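Long-range contacts in putative NAD(P)H:FMN oxidoreductase (Porphyromonas gingivalis W83, PDB 3GE5), which binds flavin mononucleotide at the interface of two subunits and probably acts as an NAD(P)H-dependent oxidoreductase of the nitroreductase family: residues M54-A59 against T129-E134; H67-W72 against R110-G115; E81-L86 against P99-T104. One frame throughout, in Å; residues are numbered along the deposited sequence. Where two conformers were deposited one is given.

Contact 1: residues M54-A59 against T129-E134; sequences MAILEA and TYMMLE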
loop_
_atom_site.group_PDB
_atom_site.type_symbol
_atom_site.label_atom_id
_atom_site.label_comp_id
_atom_site.label_asym_id
_atom_site.label_seq_id
_atom_site.Cartn_x
_atom_site.Cartn_y
_atom_site.Cartn_z
HETATM N N MSE A 54 -17.397 6.994 5.378
HETATM C CA MSE A 54 -17.814 6.388 4.112
HETATM C C MSE A 54 -16.775 6.629 2.984
HETATM O O MSE A 54 -16.547 5.742 2.174
HETATM C CB MSE A 54 -19.217 6.821 3.694
HETATM C CG MSE A 54 -20.317 6.389 4.656
HETATM SE SE MSE A 54 -20.287 4.504 5.176
HETATM C CE MSE A 54 -19.984 3.736 3.399
ATOM N N ALA A 55 -16.175 7.817 2.928
ATOM C CA ALA A 55 -15.094 8.120 1.972
ATOM C C ALA A 55 -13.879 7.263 2.189
ATOM O O ALA A 55 -13.222 6.818 1.208
ATOM C CB ALA A 55 -14.717 9.640 2.009
ATOM N N ILE A 56 -13.503 7.088 3.453
ATOM C CA ILE A 56 -12.357 6.224 3.774
ATOM C C ILE A 56 -12.621 4.804 3.226
ATOM O O ILE A 56 -11.747 4.216 2.586
ATOM C CB ILE A 56 -12.062 6.212 5.282
ATOM C CG1 ILE A 56 -11.517 7.572 5.779
ATOM C CG2 ILE A 56 -11.021 5.122 5.628
ATOM C CD1 ILE A 56 -11.573 7.725 7.313
ATOM N N LEU A 57 -13.807 4.264 3.501
ATOM C CA LEU A 57 -14.181 2.942 3.041
ATOM C C LEU A 57 -14.231 2.843 1.505
ATOM O O LEU A 57 -13.775 1.864 0.909
ATOM C CB LEU A 57 -15.500 2.501 3.722
ATOM C CG LEU A 57 -15.370 2.306 5.246
ATOM C CD1 LEU A 57 -16.773 2.282 5.829
ATOM C CD2 LEU A 57 -14.567 1.041 5.552
ATOM N N GLU A 58 -14.717 3.903 0.855
ATOM C CA GLU A 58 -14.730 3.965 -0.595
ATOM C C GLU A 58 -13.319 3.875 -1.185
ATOM O O GLU A 58 -13.086 3.157 -2.159
ATOM C CB GLU A 58 -15.434 5.252 -1.076
ATOM C CG GLU A 58 -15.439 5.443 -2.591
ATOM C CD GLU A 58 -16.379 4.492 -3.324
ATOM O OE1 GLU A 58 -17.056 3.659 -2.671
ATOM O OE2 GLU A 58 -16.446 4.613 -4.574
ATOM N N ALA A 59 -12.380 4.578 -0.560
ATOM C CA ALA A 59 -10.971 4.517 -0.984
ATOM C C ALA A 59 -10.443 3.083 -0.936
ATOM O O ALA A 59 -9.774 2.634 -1.851
ATOM C CB ALA A 59 -10.083 5.430 -0.138
ATOM N N THR A 129 -3.427 1.250 2.669
ATOM C CA THR A 129 -2.681 2.465 2.288
ATOM C C THR A 129 -3.666 3.516 1.719
ATOM O O THR A 129 -3.631 4.690 2.082
ATOM C CB THR A 129 -1.535 2.169 1.286
ATOM O OG1 THR A 129 -0.595 1.257 1.874
ATOM C CG2 THR A 129 -0.804 3.512 0.851
ATOM N N TYR A 130 -4.552 3.071 0.826
ATOM C CA TYR A 130 -5.572 3.968 0.268
ATOM C C TYR A 130 -6.403 4.571 1.395
ATOM O O TYR A 130 -6.738 5.767 1.378
ATOM C CB TYR A 130 -6.476 3.205 -0.713
ATOM C CG TYR A 130 -5.985 3.242 -2.147
ATOM C CD1 TYR A 130 -4.680 2.926 -2.465
ATOM C CD2 TYR A 130 -6.849 3.578 -3.193
ATOM C CE1 TYR A 130 -4.225 3.017 -3.780
ATOM C CE2 TYR A 130 -6.415 3.629 -4.510
ATOM C CZ TYR A 130 -5.109 3.364 -4.791
ATOM O OH TYR A 130 -4.665 3.431 -6.081
HETATM N N MSE A 131 -6.783 3.749 2.355
HETATM C CA MSE A 131 -7.673 4.213 3.443
HETATM C C MSE A 131 -6.933 5.203 4.372
HETATM O O MSE A 131 -7.488 6.240 4.813
HETATM C CB MSE A 131 -8.307 3.048 4.226
HETATM C CG MSE A 131 -9.320 2.264 3.403
HETATM SE SE MSE A 131 -10.339 0.983 4.387
HETATM C CE MSE A 131 -8.929 -0.286 4.828
HETATM N N MSE A 132 -5.696 4.873 4.707
HETATM C CA MSE A 132 -4.819 5.767 5.499
HETATM C C MSE A 132 -4.687 7.134 4.818
HETATM O O MSE A 132 -4.832 8.196 5.445
HETATM C CB MSE A 132 -3.428 5.133 5.654
HETATM C CG MSE A 132 -2.423 5.993 6.352
HETATM SE SE MSE A 132 -0.702 5.167 6.572
HETATM C CE MSE A 132 -0.163 5.117 4.708
ATOM N N LEU A 133 -4.369 7.119 3.532
ATOM C CA LEU A 133 -4.228 8.359 2.755
ATOM C C LEU A 133 -5.545 9.128 2.640
ATOM O O LEU A 133 -5.579 10.366 2.804
ATOM C CB LEU A 133 -3.641 8.013 1.380
ATOM C CG LEU A 133 -2.212 7.459 1.398
ATOM C CD1 LEU A 133 -1.777 7.045 -0.047
ATOM C CD2 LEU A 133 -1.217 8.456 2.011
ATOM N N GLU A 134 -6.638 8.402 2.438
ATOM C CA GLU A 134 -7.928 9.069 2.397
ATOM C C GLU A 134 -8.274 9.765 3.722
ATOM O O GLU A 134 -8.738 10.920 3.713
ATOM C CB GLU A 134 -9.019 8.060 2.015
ATOM C CG GLU A 134 -10.413 8.707 1.858
ATOM C CD GLU A 134 -10.499 9.688 0.643
ATOM O OE1 GLU A 134 -9.632 9.624 -0.254
ATOM O OE2 GLU A 134 -11.471 10.511 0.571
#
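Ile56 and Met131, a selenomethionine, lie where the two helices come nearest, their CA atoms 5.1 Å apart. Their side chains cross at about a right angle, and Ile56 CG2 rests on Met131 CB at 3.7 Å. Met131 CG stands beside its own backbone N (chi1 -69°), which sets it against the carbonyl oxygen of Ile56; from there the chain runs on past the helix, and its selenium touches Leu57 CD2 only loosely.

One turn further along 129-134, Glu134 lays its aliphatic part across the helix backbone. Its CB meets Ala59 CB at 3.6 Å and its CG sits 3.4 Å from Ala55 O, before a bend at chi2 (67°) carries OE2 to the methyl of Ala55. Ala59 packs its methyl between Glu134 and Tyr130, and its carbonyl oxygen lies obliquely beside the Tyr130 ring, 3.4 Å from CD2.

No hydrogen bond joins the segments; this is close packing of roughly antiparallel helix segments of the nitroreductase core, axes 7.9 Å apart at closest approach and inclined at 148°. Tyr130 stacks its ring on Phe34 of the second subunit, tying the pair to the dimer interface. On the sheet side, Ile56, Leu57 and Met131 all bear on Ile102 of strand 100-107, while Leu57 and Met131 also reach Phe74 of strand 72-77.

Contact 2: residues H67-W72 against R110-G115; sequences HNYQPW and RAWKRG. With FMN (flavin mononucleotide), chain J; SO4 (sulfate ion), chain E; EDO (1,2-ethanediol), chain H.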
loop_
_atom_site.group_PDB
_atom_site.type_symbol
_atom_site.label_atom_id
_atom_site.label_comp_id
_atom_site.label_asym_id
_atom_site.label_seq_id
_atom_site.Cartn_x
_atom_site.Cartn_y
_atom_site.Cartn_z
ATOM N N HIS A 67 -5.205 -9.412 -10.045
ATOM C CA HIS A 67 -6.320 -9.902 -10.852
ATOM C C HIS A 67 -7.638 -9.173 -10.505
ATOM O O HIS A 67 -8.718 -9.655 -10.833
ATOM C CB HIS A 67 -6.510 -11.408 -10.726
ATOM C CG HIS A 67 -5.654 -12.227 -11.641
ATOM N ND1 HIS A 67 -6.013 -12.509 -12.933
ATOM C CD2 HIS A 67 -4.456 -12.818 -11.442
ATOM C CE1 HIS A 67 -5.073 -13.257 -13.491
ATOM N NE2 HIS A 67 -4.110 -13.450 -12.611
ATOM N N ASN A 68 -7.555 -8.038 -9.828
ATOM C CA ASN A 68 -8.770 -7.364 -9.341
ATOM C C ASN A 68 -9.679 -8.288 -8.524
ATOM O O ASN A 68 -10.892 -8.104 -8.475
ATOM C CB ASN A 68 -9.547 -6.748 -10.512
ATOM C CG ASN A 68 -10.639 -5.756 -10.062
ATOM O OD1 ASN A 68 -10.442 -4.971 -9.132
ATOM N ND2 ASN A 68 -11.810 -5.801 -10.751
ATOM N N TYR A 69 -9.082 -9.230 -7.793
ATOM C CA TYR A 69 -9.888 -10.147 -6.964
ATOM C C TYR A 69 -10.419 -9.487 -5.676
ATOM O O TYR A 69 -11.351 -10.004 -5.064
ATOM C CB TYR A 69 -9.124 -11.425 -6.595
ATOM C CG TYR A 69 -8.813 -12.379 -7.743
ATOM C CD1 TYR A 69 -9.629 -12.443 -8.912
ATOM C CD2 TYR A 69 -7.744 -13.270 -7.667
ATOM C CE1 TYR A 69 -9.361 -13.353 -9.935
ATOM C CE2 TYR A 69 -7.467 -14.178 -8.724
ATOM C CZ TYR A 69 -8.257 -14.209 -9.843
ATOM O OH TYR A 69 -8.034 -15.083 -10.905
ATOM N N GLN A 70 -9.819 -8.363 -5.264
ATOM C CA GLN A 70 -10.307 -7.629 -4.090
ATOM C C GLN A 70 -10.504 -8.566 -2.899
ATOM O O GLN A 70 -11.596 -8.600 -2.314
ATOM C CB GLN A 70 -11.615 -6.910 -4.428
ATOM C CG GLN A 70 -11.533 -5.945 -5.642
ATOM C CD GLN A 70 -12.898 -5.775 -6.301
ATOM O OE1 GLN A 70 -13.810 -5.180 -5.705
ATOM N NE2 GLN A 70 -13.069 -6.337 -7.514
ATOM N N PRO A 71 -9.435 -9.284 -2.461
ATOM C CA PRO A 71 -9.573 -10.338 -1.450
ATOM C C PRO A 71 -9.592 -9.790 -0.008
ATOM O O PRO A 71 -8.959 -10.328 0.887
ATOM C CB PRO A 71 -8.347 -11.215 -1.702
ATOM C CG PRO A 71 -7.313 -10.191 -2.059
ATOM C CD PRO A 71 -8.028 -9.159 -2.897
ATOM N N TRP A 72 -10.360 -8.716 0.195
ATOM C CA TRP A 72 -10.440 -8.011 1.454
ATOM C C TRP A 72 -11.880 -7.887 1.905
ATOM O O TRP A 72 -12.814 -8.070 1.103
ATOM C CB TRP A 72 -9.816 -6.606 1.331
ATOM C CG TRP A 72 -10.231 -5.803 0.129
ATOM C CD1 TRP A 72 -11.484 -5.388 -0.202
ATOM C CD2 TRP A 72 -9.355 -5.302 -0.892
ATOM N NE1 TRP A 72 -11.449 -4.686 -1.402
ATOM C CE2 TRP A 72 -10.153 -4.590 -1.821
ATOM C CE3 TRP A 72 -7.965 -5.376 -1.101
ATOM C CZ2 TRP A 72 -9.606 -3.961 -2.959
ATOM C CZ3 TRP A 72 -7.425 -4.745 -2.227
ATOM C CH2 TRP A 72 -8.241 -4.059 -3.134
ATOM N N ARG A 110 -9.850 -16.154 -1.771
ATOM C CA ARG A 110 -10.104 -15.252 -2.896
ATOM C C ARG A 110 -8.866 -14.593 -3.469
ATOM O O ARG A 110 -8.940 -14.063 -4.568
ATOM C CB ARG A 110 -11.153 -14.188 -2.512
ATOM C CG ARG A 110 -12.463 -14.831 -2.135
ATOM C CD ARG A 110 -13.641 -13.898 -2.151
ATOM N NE ARG A 110 -13.485 -12.858 -1.138
ATOM C CZ ARG A 110 -13.107 -11.612 -1.392
ATOM N NH1 ARG A 110 -12.852 -11.229 -2.648
ATOM N NH2 ARG A 110 -12.984 -10.744 -0.387
ATOM N N ALA A 111 -7.757 -14.605 -2.723
ATOM C CA ALA A 111 -6.527 -13.945 -3.124
ATOM C C ALA A 111 -5.732 -14.774 -4.149
ATOM O O ALA A 111 -5.676 -16.005 -4.054
ATOM C CB ALA A 111 -5.644 -13.664 -1.870
ATOM N N TRP A 112 -5.167 -14.070 -5.147
ATOM C CA TRP A 112 -4.292 -14.663 -6.130
ATOM C C TRP A 112 -3.161 -15.463 -5.500
ATOM O O TRP A 112 -2.553 -14.996 -4.506
ATOM C CB TRP A 112 -3.747 -13.549 -7.036
ATOM C CG TRP A 112 -2.838 -14.045 -8.114
ATOM C CD1 TRP A 112 -3.165 -14.851 -9.164
ATOM C CD2 TRP A 112 -1.431 -13.746 -8.260
ATOM N NE1 TRP A 112 -2.057 -15.109 -9.917
ATOM C CE2 TRP A 112 -0.981 -14.435 -9.401
ATOM C CE3 TRP A 112 -0.508 -12.994 -7.510
ATOM C CZ2 TRP A 112 0.346 -14.379 -9.830
ATOM C CZ3 TRP A 112 0.804 -12.936 -7.952
ATOM C CH2 TRP A 112 1.216 -13.621 -9.096
ATOM N N LYS A 113 -2.853 -16.630 -6.080
ATOM C CA LYS A 113 -1.781 -17.518 -5.552
ATOM C C LYS A 113 -0.467 -17.228 -6.239
ATOM O O LYS A 113 -0.424 -17.007 -7.463
ATOM C CB LYS A 113 -2.089 -18.994 -5.788
ATOM C CG LYS A 113 -3.499 -19.458 -5.371
ATOM C CD LYS A 113 -3.820 -19.108 -3.952
ATOM C CE LYS A 113 -5.087 -19.802 -3.555
ATOM N NZ LYS A 113 -5.744 -19.177 -2.351
ATOM N N ARG A 114 0.607 -17.240 -5.451
ATOM C CA ARG A 114 1.955 -17.241 -5.970
ATOM C C ARG A 114 2.826 -18.121 -5.093
ATOM O O ARG A 114 2.835 -17.993 -3.863
ATOM C CB ARG A 114 2.543 -15.817 -6.040
ATOM C CG ARG A 114 3.953 -15.775 -6.636
ATOM C CD ARG A 114 4.383 -14.374 -6.945
ATOM N NE ARG A 114 4.578 -13.609 -5.715
ATOM C CZ ARG A 114 5.101 -12.376 -5.664
ATOM N NH1 ARG A 114 5.506 -11.763 -6.762
ATOM N NH2 ARG A 114 5.240 -11.782 -4.490
ATOM N N GLY A 115 3.581 -19.000 -5.744
ATOM C CA GLY A 115 4.426 -19.931 -5.028
ATOM C C GLY A 115 3.521 -20.808 -4.167
ATOM O O GLY A 115 2.443 -21.247 -4.611
HETATM N N1 FMN J . -1.272 -6.737 -13.977
HETATM C C2 FMN J . -0.533 -7.483 -14.861
HETATM O O2 FMN J . -0.778 -7.374 -16.058
HETATM N N3 FMN J . 0.471 -8.336 -14.437
HETATM C C4 FMN J . 0.723 -8.571 -13.085
HETATM O O4 FMN J . 1.589 -9.352 -12.719
HETATM C C4A FMN J . -0.049 -7.845 -12.166
HETATM N N5 FMN J . 0.101 -8.040 -10.815
HETATM C C5A FMN J . -0.578 -7.304 -9.898
HETATM C C6 FMN J . -0.277 -7.466 -8.526
HETATM C C7 FMN J . -0.840 -6.590 -7.587
HETATM C C7M FMN J . -0.530 -6.797 -6.106
HETATM C C8 FMN J . -1.676 -5.577 -8.015
HETATM C C8M FMN J . -2.248 -4.600 -7.059
HETATM C C9 FMN J . -1.962 -5.410 -9.362
HETATM C C9A FMN J . -1.393 -6.280 -10.339
HETATM N N10 FMN J . -1.684 -6.150 -11.703
HETATM C C10 FMN J . -1.012 -6.928 -12.621
HETATM C "C1'" FMN J . -2.620 -5.074 -12.207
HETATM C "C2'" FMN J . -4.090 -5.439 -11.880
HETATM O "O2'" FMN J . -4.616 -6.359 -12.845
HETATM C "C3'" FMN J . -4.976 -4.202 -11.779
HETATM O "O3'" FMN J . -4.475 -3.315 -10.770
HETATM C "C4'" FMN J . -6.442 -4.597 -11.492
HETATM O "O4'" FMN J . -7.010 -5.344 -12.590
HETATM C "C5'" FMN J . -7.240 -3.330 -11.227
HETATM O "O5'" FMN J . -7.213 -2.505 -12.394
HETATM P P FMN J . -6.756 -0.993 -12.382
HETATM O O1P FMN J . -7.780 -0.239 -11.574
HETATM O O2P FMN J . -6.679 -0.510 -13.811
HETATM O O3P FMN J . -5.347 -0.913 -11.812
HETATM S S SO4 E . -9.522 -13.941 -13.860
HETATM O O1 SO4 E . -8.390 -13.033 -13.663
HETATM O O2 SO4 E . -10.744 -13.131 -13.769
HETATM O O3 SO4 E . -9.541 -14.893 -12.805
HETATM O O4 SO4 E . -9.399 -14.592 -15.170
HETATM C C1 EDO H . 3.420 -14.973 -2.133
HETATM O O1 EDO H . 4.404 -15.196 -3.189
HETATM C C2 EDO H . 3.124 -13.507 -1.941
HETATM O O2 EDO H . 4.316 -12.711 -1.842
HETATM O O HOH W 1 -12.738 -12.221 -5.349
#
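Arg110 reaches across to the backbone of 67-72 and loses more surface here than any other residue of the two segments. Its guanidinium grips one atom end-on: NH1 and NH2 both donate to Gln70 O, at 2.9 Å for NH1 (151°) and 3.2 Å for NH2. The oxygen lies close to the guanidinium plane, but the two nitrogens meet it differently, NH2 along a lone pair in the carbonyl plane and NH1 from above that plane. NH2 adds a weak bond to Trp72 O, and a water bridges NH1 and Tyr69 O. A bend at chi3 turns the group toward these carbonyls, while NE is held behind by a salt bridge to Asp107.

The backbone so gripped is an inverse gamma turn centred on Pro71, with a weak Trp72 N to Gln70 O bond; it leads from the FMN-pocket loop, which includes Asn68, into strand 72-77. Pro71 CA lies over one face of the guanidinium, while its CB packs on Ala111 CB at 3.7 Å.

Tyr69 and Trp112 bury nearly equal areas. The tyrosine ring presents its edge to Trp112 N, and its CD2 lies 4.1 Å from Trp112 CB. With Trp112 CG anti to the backbone N (chi1 -179°), the indole lies toward His67, and His67 CD2 comes within 3.3 Å of Trp112 CD1; the imidazole and the five-membered ring of the indole meet obliquely, planes at 43°. His67 CB covers the centre of one tyrosine face, and a sulfate, probably from the crystallisation liquor, accepts a short hydrogen bond from His67 ND1; its still shorter approach to Tyr69 OH is doubtful. At the other end of 110-115, Arg114 NH1 donates to Cys146 O and Val166 O of the second subunit.

Contact 3: residues E81-L86 against P99-T104; sequences EGRKRL and PIYIIT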
loop_
_atom_site.group_PDB
_atom_site.type_symbol
_atom_site.label_atom_id
_atom_site.label_comp_id
_atom_site.label_asym_id
_atom_site.label_seq_id
_atom_site.Cartn_x
_atom_site.Cartn_y
_atom_site.Cartn_z
ATOM N N GLU A 81 -19.505 -1.068 22.504
ATOM C CA GLU A 81 -19.421 -2.473 22.833
ATOM C C GLU A 81 -18.309 -3.134 22.034
ATOM O O GLU A 81 -17.493 -3.880 22.588
ATOM C CB GLU A 81 -20.752 -3.173 22.566
ATOM C CG GLU A 81 -20.725 -4.705 22.728
ATOM C CD GLU A 81 -21.990 -5.398 22.183
ATOM O OE1 GLU A 81 -23.054 -5.350 22.852
ATOM O OE2 GLU A 81 -21.909 -6.003 21.092
ATOM N N GLY A 82 -18.282 -2.843 20.738
ATOM C CA GLY A 82 -17.295 -3.409 19.825
ATOM C C GLY A 82 -15.909 -2.900 20.146
ATOM O O GLY A 82 -14.954 -3.670 20.138
ATOM N N ARG A 83 -15.778 -1.601 20.425
ATOM C CA ARG A 83 -14.457 -1.039 20.749
ATOM C C ARG A 83 -13.894 -1.708 22.013
ATOM O O ARG A 83 -12.714 -2.074 22.088
ATOM C CB ARG A 83 -14.537 0.498 20.943
ATOM C CG ARG A 83 -14.932 1.310 19.704
ATOM C CD ARG A 83 -14.969 2.840 20.005
ATOM N NE ARG A 83 -13.598 3.238 20.347
ATOM C CZ ARG A 83 -13.126 3.435 21.581
ATOM N NH1 ARG A 83 -13.927 3.398 22.639
ATOM N NH2 ARG A 83 -11.839 3.692 21.764
ATOM N N LYS A 84 -14.744 -1.885 23.009
ATOM C CA LYS A 84 -14.349 -2.559 24.247
ATOM C C LYS A 84 -13.963 -4.038 24.009
ATOM O O LYS A 84 -13.012 -4.545 24.620
ATOM C CB LYS A 84 -15.450 -2.429 25.276
ATOM C CG LYS A 84 -15.604 -0.979 25.792
ATOM N N ARG A 85 -14.703 -4.713 23.138
ATOM C CA ARG A 85 -14.374 -6.095 22.768
ATOM C C ARG A 85 -13.015 -6.182 22.079
ATOM O O ARG A 85 -12.243 -7.105 22.340
ATOM C CB ARG A 85 -15.453 -6.694 21.864
ATOM C CG ARG A 85 -16.735 -6.995 22.595
ATOM C CD ARG A 85 -17.914 -7.089 21.633
ATOM N NE ARG A 85 -17.768 -8.216 20.717
ATOM C CZ ARG A 85 -18.284 -8.270 19.493
ATOM N NH1 ARG A 85 -18.988 -7.253 19.005
ATOM N NH2 ARG A 85 -18.094 -9.353 18.749
ATOM N N LEU A 86 -12.710 -5.199 21.235
ATOM C CA LEU A 86 -11.484 -5.244 20.438
ATOM C C LEU A 86 -10.244 -4.979 21.293
ATOM O O LEU A 86 -9.142 -5.491 21.009
ATOM C CB LEU A 86 -11.572 -4.247 19.287
ATOM C CG LEU A 86 -10.357 -4.082 18.366
ATOM C CD1 LEU A 86 -10.011 -5.440 17.711
ATOM C CD2 LEU A 86 -10.564 -2.968 17.319
ATOM N N PRO A 99 -11.135 6.394 18.348
ATOM C CA PRO A 99 -12.557 6.335 18.173
ATOM C C PRO A 99 -13.073 5.310 17.210
ATOM O O PRO A 99 -14.169 4.829 17.408
ATOM C CB PRO A 99 -12.918 7.716 17.602
ATOM C CG PRO A 99 -11.752 8.540 17.766
ATOM C CD PRO A 99 -10.580 7.721 18.024
ATOM N N ILE A 100 -12.335 5.072 16.118
ATOM C CA ILE A 100 -12.779 4.160 15.071
ATOM C C ILE A 100 -11.663 3.209 14.713
ATOM O O ILE A 100 -10.513 3.621 14.585
ATOM C CB ILE A 100 -13.233 4.919 13.793
ATOM C CG1 ILE A 100 -14.420 5.814 14.138
ATOM C CG2 ILE A 100 -13.654 3.915 12.668
ATOM C CD1 ILE A 100 -15.005 6.585 12.963
ATOM N N TYR A 101 -12.030 1.944 14.535
ATOM C CA TYR A 101 -11.105 0.949 14.004
ATOM C C TYR A 101 -11.669 0.337 12.723
ATOM O O TYR A 101 -12.837 -0.044 12.663
ATOM C CB TYR A 101 -10.848 -0.172 15.008
ATOM C CG TYR A 101 -10.450 0.299 16.377
ATOM C CD1 TYR A 101 -9.112 0.452 16.722
ATOM C CD2 TYR A 101 -11.428 0.541 17.354
ATOM C CE1 TYR A 101 -8.741 0.851 18.007
ATOM C CE2 TYR A 101 -11.075 0.930 18.636
ATOM C CZ TYR A 101 -9.740 1.082 18.956
ATOM O OH TYR A 101 -9.431 1.477 20.246
ATOM N N ILE A 102 -10.839 0.258 11.690
ATOM C CA ILE A 102 -11.197 -0.500 10.497
ATOM C C ILE A 102 -10.282 -1.737 10.428
ATOM O O ILE A 102 -9.053 -1.604 10.177
ATOM C CB ILE A 102 -11.093 0.316 9.182
ATOM C CG1 ILE A 102 -11.939 1.597 9.258
ATOM C CG2 ILE A 102 -11.508 -0.563 7.989
ATOM C CD1 ILE A 102 -11.668 2.616 8.054
ATOM N N ILE A 103 -10.885 -2.892 10.714
ATOM C CA ILE A 103 -10.139 -4.176 10.712
ATOM C C ILE A 103 -10.166 -4.691 9.293
ATOM O O ILE A 103 -11.245 -5.028 8.773
ATOM C CB ILE A 103 -10.755 -5.228 11.652
ATOM C CG1 ILE A 103 -11.025 -4.627 13.039
ATOM C CG2 ILE A 103 -9.843 -6.493 11.703
ATOM C CD1 ILE A 103 -11.667 -5.522 14.064
ATOM N N THR A 104 -9.004 -4.764 8.649
ATOM C CA THR A 104 -8.937 -5.252 7.282
ATOM C C THR A 104 -8.633 -6.744 7.289
ATOM O O THR A 104 -7.562 -7.177 7.720
ATOM C CB THR A 104 -7.913 -4.480 6.453
ATOM O OG1 THR A 104 -8.275 -3.095 6.494
ATOM C CG2 THR A 104 -7.856 -4.954 4.988
HETATM O O HOH W 2 -10.784 -0.327 22.074
#
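Helix 81-86 passes over strand 100-104 with the axes 9.7 Å apart and inclined at 65°, the CA atoms of Arg83 and Tyr101 being the nearest pair. This is helix-on-sheet packing in the alpha+beta nitroreductase fold: strand 100-107 is an inner strand of the antiparallel sheet, hydrogen-bonded to strands 72-77 and 163-172. Tyr101 and Ile103 point to the helix, whereas Ile100 and Ile102 project from the other side of the strand, where Ile102 meets helix 120-137.

Leu86 supplies the apolar wedge. Its CG, anti to the backbone N (chi1 177°), directs the branch to the strand. CD2 sits over one face of the Tyr101 ring in a CH-pi contact, 3.7 Å from the ring centroid and displaced toward the CG end. CD1 meets Ile103 CD1 tip to tip at 4.0 Å, so the two methyls of one leucine meet different strand residues.

Arg83 works at the other end of the tyrosine. The two side chains cross at about a right angle, and Arg83 CG lies 4.0 Å from Tyr101 CE2. The bend at chi3 sends the guanidinium past Pro99, whose carbonyl oxygen is 3.4 Å from Arg83 CD. The guanidinium and phenol planes are only 13° apart, but the groups do not stack. The arginine's polar end is engaged beyond the segments, NH2 with Ala98 O and NH1 in a salt bridge to Glu80.

Tyr101 OH is hydrogen-bonded to Phe95 O, in the loop that carries the FMN-binding residues Gln92 and Trp94. A single water completes the link between helix and strand, donating to Arg83 O at 2.6 Å and to Tyr101 OH at 2.9 Å.

How the contacts relate
From the N terminus, the first segment reached lies on helix 50-62, whose contact with helix 120-137 closes the longest loop, 69 residues between segments. Everything else nests within it: 67-72 meets 110-115 across 37 residues, and inside that loop 81-86 meets 99-104 across 12, so the three are concentric and none cross. Contacts 1 and 3 touch at strand 100-107: the helix pair of contact 1 abuts one side at Ile102 and Thr104, with Met131 CE 3.3 Å from Thr104 OG1, and helix 80-86 lies over the other. Contact 2 touches neither; it joins the loop entering strand 72-77 to the segment following strand 100-107. All three reach the second subunit.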